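Local atomic coordinates of Exo-arabinanase (PDB entry 3A72), a protein that probably hydrolyses alpha-1,5-L-arabinan from the chain end as an exo-acting glycosyl hydrolase, and is captured here with arabinobiose bound. Residues E46-F52 with Y77-P83; Y18-L24 with W40-P45; G290-I294 with T304-C308. All coordinates share one frame; numbering follows the deposited sequence.

Contact 1 (E46-F52 with Y77-P83); sequences EPPAVYF and YGLRYQP. With AHR (alpha-L-arabinofuranose), chain B.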
loop_
_atom_site.group_PDB
_atom_site.type_symbol
_atom_site.label_atom_id
_atom_site.label_comp_id
_atom_site.label_asym_id
_atom_site.label_seq_id
_atom_site.Cartn_x
_atom_site.Cartn_y
_atom_site.Cartn_z
ATOM N N GLU A 46 -16.315 16.222 -9.878
ATOM C CA GLU A 46 -16.149 17.319 -8.960
ATOM C C GLU A 46 -16.707 18.586 -9.556
ATOM O O GLU A 46 -16.658 18.758 -10.796
ATOM C CB GLU A 46 -14.646 17.529 -8.688
ATOM C CG GLU A 46 -13.942 16.322 -8.070
ATOM C CD GLU A 46 -12.489 16.607 -7.842
ATOM O OE1 GLU A 46 -11.752 16.690 -8.858
ATOM O OE2 GLU A 46 -12.055 16.780 -6.671
ATOM N N PRO A 47 -17.181 19.524 -8.752
ATOM C CA PRO A 47 -17.322 19.457 -7.285
ATOM C C PRO A 47 -18.456 18.534 -6.886
ATOM O O PRO A 47 -19.351 18.153 -7.696
ATOM C CB PRO A 47 -17.677 20.919 -6.907
ATOM C CG PRO A 47 -18.374 21.418 -8.110
ATOM C CD PRO A 47 -17.673 20.813 -9.327
ATOM N N PRO A 48 -18.543 18.153 -5.633
ATOM C CA PRO A 48 -17.588 18.505 -4.593
ATOM C C PRO A 48 -16.310 17.728 -4.669
ATOM O O PRO A 48 -16.147 16.824 -5.504
ATOM C CB PRO A 48 -18.325 18.087 -3.293
ATOM C CG PRO A 48 -19.224 17.002 -3.725
ATOM C CD PRO A 48 -19.655 17.329 -5.122
ATOM N N ALA A 49 -15.362 18.054 -3.844
ATOM C CA ALA A 49 -14.017 17.468 -3.918
ATOM C C ALA A 49 -14.050 15.953 -3.616
ATOM O O ALA A 49 -14.829 15.477 -2.782
ATOM C CB ALA A 49 -13.085 18.152 -2.932
ATOM N N VAL A 50 -13.179 15.220 -4.302
ATOM C CA VAL A 50 -13.102 13.773 -4.094
ATOM C C VAL A 50 -12.738 13.451 -2.630
ATOM O O VAL A 50 -12.136 14.235 -1.887
ATOM C CB VAL A 50 -12.120 13.118 -5.073
ATOM C CG1 VAL A 50 -12.648 13.163 -6.500
ATOM C CG2 VAL A 50 -10.702 13.724 -4.955
ATOM N N TYR A 51 -13.137 12.228 -2.241
ATOM C CA TYR A 51 -12.980 11.722 -0.893
ATOM C C TYR A 51 -12.545 10.271 -0.950
ATOM O O TYR A 51 -12.649 9.617 -2.004
ATOM C CB TYR A 51 -14.350 11.873 -0.095
ATOM C CG TYR A 51 -15.467 11.166 -0.852
ATOM C CD1 TYR A 51 -15.693 9.796 -0.766
ATOM C CD2 TYR A 51 -16.303 11.858 -1.692
ATOM C CE1 TYR A 51 -16.668 9.143 -1.463
ATOM C CE2 TYR A 51 -17.298 11.218 -2.407
ATOM C CZ TYR A 51 -17.479 9.852 -2.290
ATOM O OH TYR A 51 -18.470 9.245 -3.012
ATOM N N PHE A 52 -12.132 9.714 0.179
ATOM C CA PHE A 52 -11.879 8.278 0.290
ATOM C C PHE A 52 -13.054 7.574 0.981
ATOM O O PHE A 52 -13.323 7.849 2.141
ATOM C CB PHE A 52 -10.602 7.981 1.032
ATOM C CG PHE A 52 -9.334 8.460 0.362
ATOM C CD1 PHE A 52 -9.074 8.193 -0.986
ATOM C CD2 PHE A 52 -8.382 9.160 1.091
ATOM C CE1 PHE A 52 -7.887 8.640 -1.571
ATOM C CE2 PHE A 52 -7.201 9.570 0.519
ATOM C CZ PHE A 52 -6.963 9.312 -0.820
ATOM N N TYR A 77 -9.002 20.412 -1.335
ATOM C CA TYR A 77 -8.542 20.048 -2.676
ATOM C C TYR A 77 -9.202 18.775 -3.163
ATOM O O TYR A 77 -9.550 18.632 -4.360
ATOM C CB TYR A 77 -7.038 19.858 -2.747
ATOM C CG TYR A 77 -6.164 21.019 -2.323
ATOM C CD1 TYR A 77 -6.633 22.327 -2.260
ATOM C CD2 TYR A 77 -4.848 20.811 -1.935
ATOM C CE1 TYR A 77 -5.805 23.362 -1.852
ATOM C CE2 TYR A 77 -4.020 21.811 -1.520
ATOM C CZ TYR A 77 -4.493 23.077 -1.470
ATOM O OH TYR A 77 -3.632 24.079 -1.028
ATOM N N GLY A 78 -9.322 17.802 -2.256
ATOM C CA GLY A 78 -9.766 16.441 -2.577
ATOM C C GLY A 78 -8.735 15.432 -2.094
ATOM O O GLY A 78 -7.540 15.573 -2.362
ATOM N N LEU A 79 -9.237 14.425 -1.366
ATOM C CA LEU A 79 -8.366 13.273 -0.985
ATOM C C LEU A 79 -8.400 12.321 -2.145
ATOM O O LEU A 79 -9.380 11.590 -2.355
ATOM C CB LEU A 79 -8.822 12.654 0.322
ATOM C CG LEU A 79 -8.794 13.565 1.540
ATOM C CD1 LEU A 79 -9.027 12.769 2.821
ATOM C CD2 LEU A 79 -7.490 14.402 1.619
ATOM N N ARG A 80 -7.379 12.415 -2.983
ATOM C CA ARG A 80 -7.428 11.967 -4.359
ATOM C C ARG A 80 -6.670 10.708 -4.679
ATOM O O ARG A 80 -7.174 9.829 -5.389
ATOM C CB ARG A 80 -6.947 13.119 -5.279
ATOM C CG ARG A 80 -7.197 12.866 -6.765
ATOM C CD ARG A 80 -6.794 14.094 -7.640
ATOM N NE ARG A 80 -7.438 15.311 -7.141
ATOM C CZ ARG A 80 -8.667 15.691 -7.364
ATOM N NH1 ARG A 80 -9.433 15.029 -8.251
ATOM N NH2 ARG A 80 -9.152 16.755 -6.747
ATOM N N TYR A 81 -5.415 10.632 -4.209
ATOM C CA TYR A 81 -4.514 9.545 -4.555
ATOM C C TYR A 81 -4.005 8.808 -3.284
ATOM O O TYR A 81 -3.745 9.420 -2.247
ATOM C CB TYR A 81 -3.287 10.006 -5.297
ATOM C CG TYR A 81 -3.449 10.390 -6.758
ATOM C CD1 TYR A 81 -4.624 10.162 -7.488
ATOM C CD2 TYR A 81 -2.368 10.992 -7.425
ATOM C CE1 TYR A 81 -4.710 10.536 -8.837
ATOM C CE2 TYR A 81 -2.450 11.358 -8.731
ATOM C CZ TYR A 81 -3.637 11.129 -9.440
ATOM O OH TYR A 81 -3.743 11.469 -10.790
ATOM N N GLN A 82 -3.831 7.506 -3.459
ATOM C CA GLN A 82 -2.925 6.714 -2.630
ATOM C C GLN A 82 -3.276 6.714 -1.135
ATOM O O GLN A 82 -2.471 7.010 -0.284
ATOM C CB GLN A 82 -1.485 7.190 -2.858
ATOM C CG GLN A 82 -1.077 6.997 -4.314
ATOM C CD GLN A 82 -0.286 8.123 -4.935
ATOM O OE1 GLN A 82 0.374 8.913 -4.229
ATOM N NE2 GLN A 82 -0.300 8.185 -6.251
ATOM N N PRO A 83 -4.513 6.272 -0.820
ATOM C CA PRO A 83 -4.877 6.109 0.588
ATOM C C PRO A 83 -4.091 4.971 1.208
ATOM O O PRO A 83 -3.481 4.115 0.545
ATOM C CB PRO A 83 -6.368 5.746 0.518
ATOM C CG PRO A 83 -6.494 5.003 -0.789
ATOM C CD PRO A 83 -5.551 5.769 -1.713
HETATM O O5 AHR B . -2.162 6.451 -7.684
HETATM C C5 AHR B . -2.553 7.230 -8.852
HETATM C C4 AHR B . -1.441 7.150 -9.876
HETATM O O4 AHR B . -0.258 7.816 -9.316
HETATM C C3 AHR B . -1.736 8.006 -11.101
HETATM O O3 AHR B . -2.529 7.293 -12.072
HETATM C C2 AHR B . -0.310 8.215 -11.650
HETATM O O2 AHR B . -0.195 9.412 -12.453
HETATM C C1 AHR B . 0.537 8.342 -10.375
HETATM O O HOH W 1 -11.644 19.631 -5.920
HETATM O O HOH W 2 -10.605 9.622 -3.893
#

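Contact 2 (Y18-L24 with W40-P45); sequences YIVPRTL and WENYSP. With AHR (alpha-L-arabinofuranose), chain B.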
loop_
_atom_site.group_PDB
_atom_site.type_symbol
_atom_site.label_atom_id
_atom_site.label_comp_id
_atom_site.label_asym_id
_atom_site.label_seq_id
_atom_site.Cartn_x
_atom_site.Cartn_y
_atom_site.Cartn_z
ATOM N N TYR A 18 -18.458 8.284 -13.138
ATOM C CA TYR A 18 -17.150 8.499 -12.555
ATOM C C TYR A 18 -16.159 8.609 -13.687
ATOM O O TYR A 18 -16.353 8.116 -14.787
ATOM C CB TYR A 18 -16.793 7.367 -11.586
ATOM C CG TYR A 18 -17.316 7.483 -10.189
ATOM C CD1 TYR A 18 -18.435 8.186 -9.843
ATOM C CD2 TYR A 18 -16.594 6.812 -9.184
ATOM C CE1 TYR A 18 -18.882 8.262 -8.530
ATOM C CE2 TYR A 18 -17.034 6.903 -7.894
ATOM C CZ TYR A 18 -18.180 7.610 -7.554
ATOM O OH TYR A 18 -18.579 7.694 -6.226
ATOM N N ILE A 19 -15.027 9.280 -13.403
ATOM C CA ILE A 19 -14.033 9.561 -14.433
ATOM C C ILE A 19 -13.048 8.435 -14.486
ATOM O O ILE A 19 -12.461 8.137 -13.439
ATOM C CB ILE A 19 -13.352 10.904 -14.072
ATOM C CG1 ILE A 19 -14.423 11.994 -13.952
ATOM C CG2 ILE A 19 -12.318 11.249 -15.079
ATOM C CD1 ILE A 19 -13.872 13.290 -13.553
ATOM N N VAL A 20 -12.831 7.854 -15.669
ATOM C CA VAL A 20 -11.841 6.773 -15.846
ATOM C C VAL A 20 -10.542 7.175 -15.169
ATOM O O VAL A 20 -10.074 8.303 -15.397
ATOM C CB VAL A 20 -11.659 6.533 -17.351
ATOM C CG1 VAL A 20 -10.425 5.688 -17.663
ATOM C CG2 VAL A 20 -12.865 5.798 -17.911
ATOM N N PRO A 21 -9.960 6.341 -14.316
ATOM C CA PRO A 21 -10.236 4.921 -14.129
ATOM C C PRO A 21 -11.383 4.577 -13.198
ATOM O O PRO A 21 -11.683 3.389 -13.045
ATOM C CB PRO A 21 -8.911 4.435 -13.521
ATOM C CG PRO A 21 -8.447 5.580 -12.676
ATOM C CD PRO A 21 -8.746 6.776 -13.567
ATOM N N ARG A 22 -12.036 5.544 -12.594
ATOM C CA ARG A 22 -13.209 5.416 -11.728
ATOM C C ARG A 22 -12.861 4.956 -10.308
ATOM O O ARG A 22 -13.242 5.599 -9.329
ATOM C CB ARG A 22 -14.326 4.593 -12.342
ATOM C CG ARG A 22 -14.797 5.102 -13.706
ATOM C CD ARG A 22 -16.113 4.477 -14.118
ATOM N NE ARG A 22 -16.638 5.019 -15.350
ATOM C CZ ARG A 22 -16.383 4.552 -16.564
ATOM N NH1 ARG A 22 -15.543 3.511 -16.754
ATOM N NH2 ARG A 22 -16.984 5.143 -17.599
ATOM N N THR A 23 -12.145 3.827 -10.236
ATOM C CA THR A 23 -11.567 3.352 -8.988
ATOM C C THR A 23 -10.138 2.949 -9.294
ATOM O O THR A 23 -9.805 2.584 -10.422
ATOM C CB THR A 23 -12.339 2.144 -8.406
ATOM O OG1 THR A 23 -12.314 1.009 -9.291
ATOM C CG2 THR A 23 -13.794 2.462 -8.196
ATOM N N LEU A 24 -9.292 2.980 -8.278
ATOM C CA LEU A 24 -7.906 2.552 -8.388
ATOM C C LEU A 24 -7.301 2.460 -6.998
ATOM O O LEU A 24 -7.801 3.149 -6.087
ATOM C CB LEU A 24 -7.073 3.603 -9.186
ATOM C CG LEU A 24 -5.777 3.068 -9.823
ATOM C CD1 LEU A 24 -6.060 2.182 -11.021
ATOM C CD2 LEU A 24 -4.880 4.247 -10.225
ATOM N N TRP A 40 -10.144 3.093 -1.502
ATOM C CA TRP A 40 -9.596 3.217 -2.820
ATOM C C TRP A 40 -9.661 4.670 -3.243
ATOM O O TRP A 40 -10.390 5.470 -2.656
ATOM C CB TRP A 40 -10.363 2.323 -3.832
ATOM C CG TRP A 40 -11.826 2.580 -3.864
ATOM C CD1 TRP A 40 -12.493 3.488 -4.620
ATOM C CD2 TRP A 40 -12.818 1.921 -3.061
ATOM N NE1 TRP A 40 -13.826 3.382 -4.312
ATOM C CE2 TRP A 40 -14.091 2.466 -3.387
ATOM C CE3 TRP A 40 -12.809 0.885 -2.113
ATOM C CZ2 TRP A 40 -15.276 2.074 -2.804
ATOM C CZ3 TRP A 40 -13.992 0.475 -1.527
ATOM C CH2 TRP A 40 -15.210 1.049 -1.895
ATOM N N GLU A 41 -8.907 5.016 -4.268
ATOM C CA GLU A 41 -9.061 6.255 -4.998
ATOM C C GLU A 41 -10.389 6.234 -5.748
ATOM O O GLU A 41 -10.652 5.302 -6.531
ATOM C CB GLU A 41 -7.947 6.439 -6.029
ATOM C CG GLU A 41 -6.540 6.516 -5.425
ATOM C CD GLU A 41 -5.414 6.489 -6.425
ATOM O OE1 GLU A 41 -5.681 6.346 -7.652
ATOM O OE2 GLU A 41 -4.224 6.551 -5.979
ATOM N N ASN A 42 -11.226 7.230 -5.474
ATOM C CA ASN A 42 -12.631 7.247 -5.907
ATOM C C ASN A 42 -12.820 8.455 -6.799
ATOM O O ASN A 42 -12.851 9.619 -6.313
ATOM C CB ASN A 42 -13.486 7.265 -4.648
ATOM C CG ASN A 42 -14.964 7.049 -4.889
ATOM O OD1 ASN A 42 -15.819 8.016 -4.763
ATOM N ND2 ASN A 42 -15.339 5.928 -5.233
ATOM N N TYR A 43 -12.891 8.222 -8.087
ATOM C CA TYR A 43 -12.818 9.298 -9.114
ATOM C C TYR A 43 -14.215 9.821 -9.449
ATOM O O TYR A 43 -14.706 9.766 -10.560
ATOM C CB TYR A 43 -12.088 8.800 -10.344
ATOM C CG TYR A 43 -10.624 8.492 -10.142
ATOM C CD1 TYR A 43 -9.656 9.357 -10.614
ATOM C CD2 TYR A 43 -10.200 7.332 -9.466
ATOM C CE1 TYR A 43 -8.299 9.117 -10.448
ATOM C CE2 TYR A 43 -8.826 7.097 -9.302
ATOM C CZ TYR A 43 -7.902 8.000 -9.783
ATOM O OH TYR A 43 -6.551 7.792 -9.641
ATOM N N SER A 44 -14.848 10.388 -8.445
ATOM C CA SER A 44 -16.171 10.987 -8.584
ATOM C C SER A 44 -16.021 12.325 -9.314
ATOM O O SER A 44 -15.047 13.039 -9.186
ATOM C CB SER A 44 -16.836 11.101 -7.248
ATOM O OG SER A 44 -16.070 11.881 -6.325
ATOM N N PRO A 45 -17.081 12.720 -10.063
ATOM C CA PRO A 45 -17.048 14.048 -10.676
ATOM C C PRO A 45 -17.095 15.147 -9.647
ATOM O O PRO A 45 -17.775 15.046 -8.613
ATOM C CB PRO A 45 -18.366 14.063 -11.501
ATOM C CG PRO A 45 -18.993 12.781 -11.398
ATOM C CD PRO A 45 -18.314 11.968 -10.354
HETATM O O5 AHR B . -2.162 6.451 -7.684
HETATM C C5 AHR B . -2.553 7.230 -8.852
HETATM C C4 AHR B . -1.441 7.150 -9.876
HETATM O O4 AHR B . -0.258 7.816 -9.316
HETATM C C3 AHR B . -1.736 8.006 -11.101
HETATM O O3 AHR B . -2.529 7.293 -12.072
HETATM C C2 AHR B . -0.310 8.215 -11.650
HETATM O O2 AHR B . -0.195 9.412 -12.453
HETATM C C1 AHR B . 0.537 8.342 -10.375
#

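Contact 3 (G290-I294 with T304-C308); sequences GTLFI and TEIPC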
loop_
_atom_site.group_PDB
_atom_site.type_symbol
_atom_site.label_atom_id
_atom_site.label_comp_id
_atom_site.label_asym_id
_atom_site.label_seq_id
_atom_site.Cartn_x
_atom_site.Cartn_y
_atom_site.Cartn_z
ATOM N N GLY A 290 -1.465 -11.795 -12.380
ATOM C CA GLY A 290 -2.595 -12.248 -11.603
ATOM C C GLY A 290 -2.285 -13.286 -10.537
ATOM O O GLY A 290 -3.018 -13.396 -9.549
ATOM N N THR A 291 -1.210 -14.026 -10.720
ATOM C CA THR A 291 -0.706 -15.019 -9.793
ATOM C C THR A 291 -0.156 -14.351 -8.544
ATOM O O THR A 291 -0.100 -13.127 -8.432
ATOM C CB THR A 291 0.363 -15.849 -10.520
ATOM O OG1 THR A 291 1.265 -14.902 -11.041
ATOM C CG2 THR A 291 -0.223 -16.710 -11.613
ATOM N N LEU A 292 0.266 -15.181 -7.594
ATOM C CA LEU A 292 0.965 -14.728 -6.396
ATOM C C LEU A 292 2.319 -15.383 -6.323
ATOM O O LEU A 292 2.571 -16.427 -6.957
ATOM C CB LEU A 292 0.167 -15.026 -5.119
ATOM C CG LEU A 292 -1.147 -14.229 -4.986
ATOM C CD1 LEU A 292 -1.999 -14.880 -3.891
ATOM C CD2 LEU A 292 -0.910 -12.778 -4.661
ATOM N N PHE A 293 3.220 -14.815 -5.517
ATOM C CA PHE A 293 4.585 -15.281 -5.356
ATOM C C PHE A 293 4.830 -15.530 -3.881
ATOM O O PHE A 293 4.622 -14.623 -3.080
ATOM C CB PHE A 293 5.572 -14.259 -5.951
ATOM C CG PHE A 293 5.200 -13.902 -7.360
ATOM C CD1 PHE A 293 5.564 -14.765 -8.411
ATOM C CD2 PHE A 293 4.444 -12.793 -7.642
ATOM C CE1 PHE A 293 5.110 -14.498 -9.692
ATOM C CE2 PHE A 293 4.014 -12.545 -8.920
ATOM C CZ PHE A 293 4.366 -13.377 -9.949
ATOM N N ILE A 294 5.255 -16.741 -3.528
ATOM C CA ILE A 294 5.424 -17.068 -2.135
ATOM C C ILE A 294 6.844 -17.478 -1.816
ATOM O O ILE A 294 7.607 -17.971 -2.661
ATOM C CB ILE A 294 4.396 -18.139 -1.683
ATOM C CG1 ILE A 294 4.670 -19.549 -2.280
ATOM C CG2 ILE A 294 2.993 -17.664 -1.998
ATOM C CD1 ILE A 294 3.801 -20.634 -1.682
ATOM N N THR A 304 8.039 -19.104 -5.290
ATOM C CA THR A 304 7.146 -20.011 -5.987
ATOM C C THR A 304 5.922 -19.257 -6.461
ATOM O O THR A 304 5.210 -18.628 -5.662
ATOM C CB THR A 304 6.706 -21.155 -5.098
ATOM O OG1 THR A 304 7.878 -21.876 -4.654
ATOM C CG2 THR A 304 5.810 -22.158 -5.855
ATOM N N GLU A 305 5.651 -19.319 -7.765
ATOM C CA GLU A 305 4.448 -18.723 -8.355
ATOM C C GLU A 305 3.281 -19.681 -8.147
ATOM O O GLU A 305 3.376 -20.870 -8.493
ATOM C CB GLU A 305 4.686 -18.486 -9.827
ATOM C CG GLU A 305 3.599 -17.673 -10.495
ATOM C CD GLU A 305 3.935 -17.142 -11.885
ATOM O OE1 GLU A 305 4.875 -17.720 -12.490
ATOM O OE2 GLU A 305 3.278 -16.220 -12.360
ATOM N N ILE A 306 2.171 -19.155 -7.618
ATOM C CA ILE A 306 0.976 -19.955 -7.380
ATOM C C ILE A 306 -0.212 -19.298 -8.017
ATOM O O ILE A 306 -0.253 -18.050 -8.200
ATOM C CB ILE A 306 0.711 -20.168 -5.858
ATOM C CG1 ILE A 306 0.324 -18.911 -5.110
ATOM C CG2 ILE A 306 1.873 -20.891 -5.201
ATOM C CD1 ILE A 306 -0.174 -19.129 -3.705
ATOM N N PRO A 307 -1.265 -20.051 -8.347
ATOM C CA PRO A 307 -2.464 -19.454 -8.900
ATOM C C PRO A 307 -3.164 -18.556 -7.909
ATOM O O PRO A 307 -3.018 -18.659 -6.689
ATOM C CB PRO A 307 -3.363 -20.669 -9.243
ATOM C CG PRO A 307 -2.445 -21.834 -9.287
ATOM C CD PRO A 307 -1.343 -21.550 -8.327
ATOM N N CYS A 308 -4.003 -17.676 -8.430
ATOM C CA CYS A 308 -4.825 -16.791 -7.605
ATOM C C CYS A 308 -6.125 -16.519 -8.353
ATOM O O CYS A 308 -6.105 -16.213 -9.522
ATOM C CB CYS A 308 -4.044 -15.521 -7.339
ATOM S SG CYS A 308 -4.967 -14.255 -6.409
HETATM O O HOH W 3 9.708 -20.652 -3.051
#

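Contact 1 (E46-F52 with Y77-P83)
Glu-46 meets Arg-80 end-on, its two oxygens matched to the two terminal nitrogens: Glu-46 OE1 lies 2.9 Å from Arg-80 NH1, and Glu-46 OE2 lies 2.9 Å from Arg-80 NH2. The carboxylate and guanidinium planes are 56° apart, and NH2 takes the syn lone pair of OE2 while NH1 comes at OE1 from above the carboxylate plane. After Glu-46 the chain passes through two cis-proline peptides and doubles back, letting Val-50 N donate to Glu-46 OE2 at 3.1 Å; a water joins the same oxygen to Tyr-77 O. Ala-49 sets its methyl against the backbone of Gly-78. The Val-50 carbonyl O accepts from Leu-79 N at 3.0 Å and also receives the CA-H of Gly-78, while Val-50 CG2 sits over the guanidinium face, 3.7 Å from Arg-80 CZ. Phe-52, with CG anti to its carbonyl carbon (chi1 -64°), places its ring between Leu-79 and Pro-83: Pro-83 CB stands 3.7 Å from the centroid of the Phe-52 ring in a CH-pi contact, Leu-79 O and CB lie over the opposite face, O toward the rim, and Tyr-81 O approaches the edge. Just beyond, a classic beta bulge at Arg-80 and Tyr-81, both facing Ser-105, leads to the ligand. C5 of the arabinofuranose lies over the centre of one face of the Tyr-81 ring, and Gln-82 NE2 donates to O5 of the same sugar at 2.9 Å, almost straight at 170°. Chemically, one ion pair, with Arg-80 buried and Glu-46 partly exposed, is met on several fronts: Thr-109 also bonds Glu-46 OE1, and Ile-107 O receives Arg-80 NE. Such a network would probably favour both charged forms and hold the 46-52 loop beside the segment whose Tyr-81 and Gln-82 touch the sugar.

Contact 2 (Y18-L24 with W40-P45)
This is the open end of an antiparallel beta hairpin, where Leu-24 pairs with Glu-41 at the start of strand 23-30 and the close of strand 36-42, in one of the four-stranded blades of a six-bladed beta-propeller. Leu-24 and Glu-41 are a hydrogen-bonded pair: Leu-24 N reaches Glu-41 O at 3.2 Å, and Glu-41 N returns to Leu-24 O at 2.8 Å. Thr-23 and Asn-42 form the adjoining non-hydrogen-bonded pair. Beyond the last bridge two further backbone bonds join the segments, Tyr-43 N to Arg-22 O at 2.9 Å and Ile-19 N to Tyr-43 O at 2.9 Å. Both the N and the O of Tyr-43, the centre of an inverse gamma turn, are thus bonded to the 18-24 segment. Its ring, swung out with CG anti to the carbonyl carbon (chi1 -66°), receives Pro-21 CG over one face, 3.9 Å from the Tyr-43 ring centroid, and meets Arg-22 O at its edge. At the outer end it is the Tyr-18 ring that is covered, by the backbone at Ser-44, whose CA lies 3.8 Å from the centroid of the Tyr-18 ring, over its face. Glu-41 is the pocket residue here, and two side chains flank its carboxylate. Tyr-43 OH donates to Glu-41 OE1 at 2.6 Å, coming from above the carboxylate plane, and Leu-24 runs alongside with CB and CD2 against OE1. The other oxygen, Glu-41 OE2, accepts from O5 of the arabinofuranose at 2.7 Å and from Gln-82 N. On the other face of the hairpin, Thr-23 CG2 leans toward the Trp-40 indole. Both residues touch Val-344 of strand 344-350 in the adjacent sheet, and Trp-40 also packs on Pro-53 of strand 52-57, the next strand outward in its own sheet.

Contact 3 (G290-I294 with T304-C308)
Leu-292 and Ile-306 pair through their backbones at the rim of a four-stranded propeller sheet, whose outermost hairpin is formed by strands 292-295 and 304-306. Four main-chain bonds hold it: Leu-292 N to Ile-306 O at 3.0 Å, Ile-306 N to Leu-292 O at 2.8 Å, and a matching couple linking Ile-294 with Thr-304. Between these hydrogen-bonded pairs, Phe-293 and Glu-305 form the non-hydrogen-bonded one.

Apolar contacts gather on the face of Leu-292, Ile-294 and Ile-306. Ile-294 CG2 touches Ile-306 CD1 at 3.9 Å, the two side chains crossing near a right angle, and farther along Leu-292 CD1 approaches Cys-308 SG at 3.9 Å.

The polar contact lies on the opposite face. Glu-305, whose CG is anti to its backbone N (chi1 -171°) with the rest of the chain extended, runs beside Phe-293, its CG 3.6 Å from Phe-293 CE1, and reaches Thr-291. There Thr-291 OG1 donates to the anti lone pair of Glu-305 OE2 at 2.7 Å. The other oxygen, OE1, accepts from Thr-262 and Ser-260, so hydroxyl donors serve both carboxylate oxygens and probably stabilise its negative charge without a basic partner on either segment.

In the fold
Contacts 1 and 2 are neighbours on one side of the sugar-binding pocket, their centres 9 Å apart, and both bind the same arabinofuranose oxygen. Glu-41 of contact 2 and Gln-82 of contact 1 share O5, one accepting from it and the other donating to it, and they are joined directly where Gln-82 N approaches Glu-41 OE2 at 2.7 Å. Tyr-81 and Tyr-43 pack together beside them, so adjacent blades cooperate in one subsite. Contact 3 lies across the chain's centre from contact 1, its centre about 33 Å from that of contact 1 and 28 Å from that of contact 2. It illustrates the outer edge of a blade, whereas the other two include residues that reach the bound sugar.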